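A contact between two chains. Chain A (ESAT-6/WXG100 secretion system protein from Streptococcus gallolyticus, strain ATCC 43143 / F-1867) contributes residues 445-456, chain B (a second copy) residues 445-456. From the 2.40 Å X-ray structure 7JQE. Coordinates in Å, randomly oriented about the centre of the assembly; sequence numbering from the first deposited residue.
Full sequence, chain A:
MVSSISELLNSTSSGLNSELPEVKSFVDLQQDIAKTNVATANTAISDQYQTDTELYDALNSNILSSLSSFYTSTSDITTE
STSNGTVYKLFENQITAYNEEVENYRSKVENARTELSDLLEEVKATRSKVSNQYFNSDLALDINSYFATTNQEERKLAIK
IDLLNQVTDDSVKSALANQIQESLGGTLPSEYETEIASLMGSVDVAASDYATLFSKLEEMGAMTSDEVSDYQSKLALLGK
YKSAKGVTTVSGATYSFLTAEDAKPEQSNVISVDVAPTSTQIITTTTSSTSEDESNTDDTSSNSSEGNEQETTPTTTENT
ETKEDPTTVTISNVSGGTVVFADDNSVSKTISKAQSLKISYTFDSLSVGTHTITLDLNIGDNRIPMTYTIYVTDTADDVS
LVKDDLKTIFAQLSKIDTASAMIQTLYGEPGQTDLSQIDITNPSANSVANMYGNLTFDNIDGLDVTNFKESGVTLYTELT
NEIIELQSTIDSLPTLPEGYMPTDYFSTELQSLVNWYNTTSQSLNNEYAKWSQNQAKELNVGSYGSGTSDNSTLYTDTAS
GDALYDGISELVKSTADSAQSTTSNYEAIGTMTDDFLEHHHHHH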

# COMPACT_ATOMS: atom_id res chain seq x y z
N ALA A 445 10.15 -13.65 7.25
CA ALA A 445 9.86 -13.77 8.68
C ALA A 445 9.23 -12.51 9.25
O ALA A 445 8.30 -12.59 10.06
N ASN A 446 9.71 -11.33 8.85
CA ASN A 446 9.24 -10.07 9.40
C ASN A 446 8.11 -9.43 8.59
O ASN A 446 7.64 -8.35 8.95
N SER A 447 7.66 -10.08 7.52
CA SER A 447 6.59 -9.53 6.72
C SER A 447 5.31 -9.40 7.54
O SER A 447 5.08 -10.16 8.48
N VAL A 448 4.47 -8.44 7.16
CA VAL A 448 3.17 -8.33 7.81
C VAL A 448 2.37 -9.61 7.63
O VAL A 448 1.64 -10.03 8.54
N ALA A 449 2.50 -10.27 6.48
CA ALA A 449 1.74 -11.49 6.25
C ALA A 449 2.08 -12.55 7.27
O ALA A 449 1.24 -13.40 7.59
N ASN A 450 3.30 -12.53 7.80
CA ASN A 450 3.75 -13.56 8.72
C ASN A 450 3.67 -13.14 10.18
O ASN A 450 3.66 -14.02 11.04
N MSE A 451 3.59 -11.84 10.46
CA MSE A 451 3.65 -11.31 11.82
C MSE A 451 2.31 -10.79 12.36
O MSE A 451 2.22 -10.40 13.53
N TYR A 452 1.28 -10.79 11.53
CA TYR A 452 -0.04 -10.34 11.98
C TYR A 452 -0.56 -11.26 13.09
O TYR A 452 -0.75 -12.46 12.88
N GLY A 453 -0.80 -10.68 14.26
CA GLY A 453 -1.31 -11.44 15.40
C GLY A 453 -0.47 -12.64 15.75
O GLY A 453 -1.01 -13.68 16.16
N ASN A 454 0.85 -12.53 15.59
CA ASN A 454 1.76 -13.66 15.72
C ASN A 454 2.77 -13.39 16.83
O ASN A 454 3.67 -12.55 16.67
N LEU A 455 2.62 -14.08 17.95
CA LEU A 455 3.68 -14.15 18.95
C LEU A 455 4.57 -15.33 18.58
O LEU A 455 4.10 -16.46 18.48
N THR A 456 5.85 -15.05 18.36
CA THR A 456 6.80 -16.09 18.00
C THR A 456 7.48 -16.64 19.25
O THR A 456 7.52 -16.00 20.30
N ALA B 445 -8.63 -1.74 16.27
CA ALA B 445 -8.21 -2.99 16.91
C ALA B 445 -7.60 -3.97 15.93
O ALA B 445 -6.59 -4.62 16.24
N ASN B 446 -8.19 -4.11 14.74
CA ASN B 446 -7.74 -5.09 13.76
C ASN B 446 -6.73 -4.54 12.76
O ASN B 446 -6.29 -5.28 11.87
N SER B 447 -6.34 -3.28 12.89
CA SER B 447 -5.38 -2.70 11.96
C SER B 447 -4.04 -3.42 12.06
O SER B 447 -3.68 -3.97 13.10
N VAL B 448 -3.30 -3.41 10.96
CA VAL B 448 -1.95 -3.98 10.99
C VAL B 448 -1.09 -3.25 12.02
O VAL B 448 -0.26 -3.87 12.69
N ALA B 449 -1.29 -1.94 12.17
CA ALA B 449 -0.48 -1.19 13.13
C ALA B 449 -0.67 -1.72 14.54
O ALA B 449 0.25 -1.63 15.37
N ASN B 450 -1.84 -2.28 14.84
CA ASN B 450 -2.14 -2.74 16.18
C ASN B 450 -1.95 -4.24 16.37
O ASN B 450 -1.81 -4.67 17.51
N MSE B 451 -1.92 -5.01 15.29
CA MSE B 451 -1.89 -6.47 15.35
C MSE B 451 -0.54 -7.09 14.97
O MSE B 451 -0.37 -8.31 15.06
N TYR B 452 0.41 -6.28 14.54
CA TYR B 452 1.74 -6.79 14.19
C TYR B 452 2.41 -7.40 15.42
O TYR B 452 2.65 -6.72 16.42
N GLY B 453 2.72 -8.69 15.34
CA GLY B 453 3.38 -9.40 16.44
C GLY B 453 2.64 -9.28 17.75
O GLY B 453 3.28 -9.21 18.81
N ASN B 454 1.31 -9.26 17.71
CA ASN B 454 0.48 -8.97 18.87
C ASN B 454 -0.44 -10.16 19.15
O ASN B 454 -1.40 -10.40 18.41
N LEU B 455 -0.14 -10.90 20.21
CA LEU B 455 -1.10 -11.84 20.77
C LEU B 455 -1.96 -11.09 21.78
O LEU B 455 -1.43 -10.51 22.73
N THR B 456 -3.26 -11.07 21.55
CA THR B 456 -4.18 -10.38 22.44
C THR B 456 -4.71 -11.34 23.51
O THR B 456 -4.70 -12.56 23.34

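Two unusually short backbone hydrogen bonds mark the centre of this contact. Gly A453 N donates to Met B451 O at 2.5 Å, and Gly B453 N donates to Met A451 O at 2.5 Å. Both have an N-H...O angle of 160°. They flank a single beta bridge between Tyr A452 and Tyr B452, whose CA atoms are 4.5 Å apart. An exact two-fold axis relates the copies, so each contact of one chain is repeated by the other.

Tyr A452 and Tyr B452 each lie just after a short helix, and their CA-to-CB bonds point away from the partner. With chi1 t (-169°) and chi2 -77°, each ring nevertheless reaches back across the interface. Tyr A452 OH donates to Asn B446 O at 2.5 Å, and Tyr B452 OH donates to Asn A446 O at 2.5 Å. The acceptor is a backbone carbonyl, not the Asn side chain. Asn A446 ND2 and Asn B446 ND2 are bonded elsewhere in the structure.

The same ring packs against the partner helix. Met B451 CB sits over one face of the Tyr A452 ring, 3.8 Å from its centroid and 14° off the normal, a CH-pi contact. Val B448 CG2 meets the ring edge, 4.0 Å from Tyr A452 CE2. Met A451 and Met B451 are selenomethionine. Their CA-to-CB bonds point toward the partner, but chi1 m, chi2 m and chi3 t lead their ends away.

Apolar pairs also meet across the axis. Val A448 and Val B448 are t, and Val A448 CG1 lies 3.5 Å from Val B448 CG1. Leu A455 and Leu B455 have chi1 t and chi2 p; Leu A455 CB is 3.9 Å from Leu B455 CB.

Gly A453 and Gly B453 have no side chain, and their phi of 55° favours glycine. The CA comes close to the partner backbone: Gly A453 CA is 3.2 Å from Asn B454 O, a CA-H...O contact.

The CA-to-CB bonds of Asn A454 and Asn B454 (chi1 t) point away from the partner, and each side chain bonds within its own chain. Asn A454 ND2 donates to Asn A450 O at 2.7 Å, tying the residue after the glycine to the helix. Asn A450, also t, donates from ND2 to Ala A445 O at 2.6 Å. Ser A447 (p) caps the helix, with OG accepting a weak bond from Asn A450 N at 3.2 Å. These bonds lie within the segment that carries Val A448, Met A451 and Tyr A452.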

# COMPACT_ATOMS: atom_id res chain seq x y z
CB ALA A 445 11.14 -14.10 9.45
CB ASN A 446 10.41 -9.08 9.52
CG ASN A 446 11.55 -9.65 10.34
OD1 ASN A 446 11.53 -9.60 11.58
ND2 ASN A 446 12.55 -10.21 9.67
CB SER A 447 6.33 -10.41 5.50
OG SER A 447 5.63 -11.58 5.87
CB VAL A 448 2.41 -7.10 7.27
CG1 VAL A 448 0.97 -7.11 7.78
CG2 VAL A 448 3.13 -5.81 7.68
CB ALA A 449 2.00 -12.02 4.84
CB ASN A 450 5.19 -13.96 8.39
CG ASN A 450 5.74 -15.00 9.36
OD1 ASN A 450 5.29 -16.14 9.37
ND2 ASN A 450 6.72 -14.60 10.17
CB MSE A 451 4.69 -10.19 11.90
CG MSE A 451 6.12 -10.67 11.79
SE MSE A 451 6.56 -11.79 13.33
CE MSE A 451 8.42 -12.26 12.92
CB TYR A 452 -1.01 -10.33 10.80
CG TYR A 452 -2.34 -9.65 11.07
CD1 TYR A 452 -3.33 -10.29 11.81
CD2 TYR A 452 -2.61 -8.39 10.56
CE1 TYR A 452 -4.55 -9.68 12.05
CE2 TYR A 452 -3.83 -7.77 10.79
CZ TYR A 452 -4.80 -8.42 11.53
OH TYR A 452 -6.01 -7.80 11.76
CB ASN A 454 2.48 -13.92 14.39
CG ASN A 454 3.49 -15.05 14.48
OD1 ASN A 454 3.56 -15.76 15.49
ND2 ASN A 454 4.28 -15.23 13.42
CB LEU A 455 3.11 -14.32 20.36
CG LEU A 455 4.19 -14.51 21.44
CD1 LEU A 455 5.07 -13.28 21.53
CD2 LEU A 455 3.58 -14.86 22.80
CB THR A 456 7.86 -15.54 17.04
OG1 THR A 456 8.56 -14.47 17.68
CG2 THR A 456 7.22 -15.03 15.73
CB ALA B 445 -9.39 -3.62 17.64
CB ASN B 446 -8.95 -5.67 13.01
CG ASN B 446 -9.98 -6.26 13.96
OD1 ASN B 446 -9.85 -7.40 14.40
ND2 ASN B 446 -11.00 -5.47 14.29
CB SER B 447 -5.18 -1.22 12.26
OG SER B 447 -4.38 -1.05 13.41
CB VAL B 448 -1.31 -3.93 9.59
CG1 VAL B 448 0.16 -4.31 9.66
CG2 VAL B 448 -2.07 -4.86 8.64
CB ALA B 449 -0.84 0.29 13.08
CB ASN B 450 -3.58 -2.36 16.55
CG ASN B 450 -3.97 -2.86 17.93
OD1 ASN B 450 -3.45 -2.39 18.94
ND2 ASN B 450 -4.89 -3.82 17.97
CB MSE B 451 -2.98 -7.05 14.44
CG MSE B 451 -4.39 -6.84 14.97
SE MSE B 451 -4.62 -7.83 16.65
CE MSE B 451 -6.47 -7.38 17.08
CB TYR B 452 2.59 -5.66 13.63
CG TYR B 452 3.90 -6.10 13.00
CD1 TYR B 452 4.99 -6.46 13.78
CD2 TYR B 452 4.05 -6.12 11.61
CE1 TYR B 452 6.19 -6.85 13.21
CE2 TYR B 452 5.25 -6.51 11.03
CZ TYR B 452 6.31 -6.87 11.83
OH TYR B 452 7.50 -7.26 11.25
CB ASN B 454 -0.34 -7.70 18.64
CG ASN B 454 -1.27 -7.39 19.81
OD1 ASN B 454 -1.21 -8.02 20.86
ND2 ASN B 454 -2.13 -6.40 19.62
CB LEU B 455 -0.40 -13.03 21.43
CG LEU B 455 -1.36 -14.00 22.13
CD1 LEU B 455 -2.31 -14.63 21.12
CD2 LEU B 455 -0.62 -15.08 22.93
CB THR B 456 -5.35 -9.79 21.66
OG1 THR B 456 -6.05 -10.85 21.00
CG2 THR B 456 -4.86 -8.76 20.62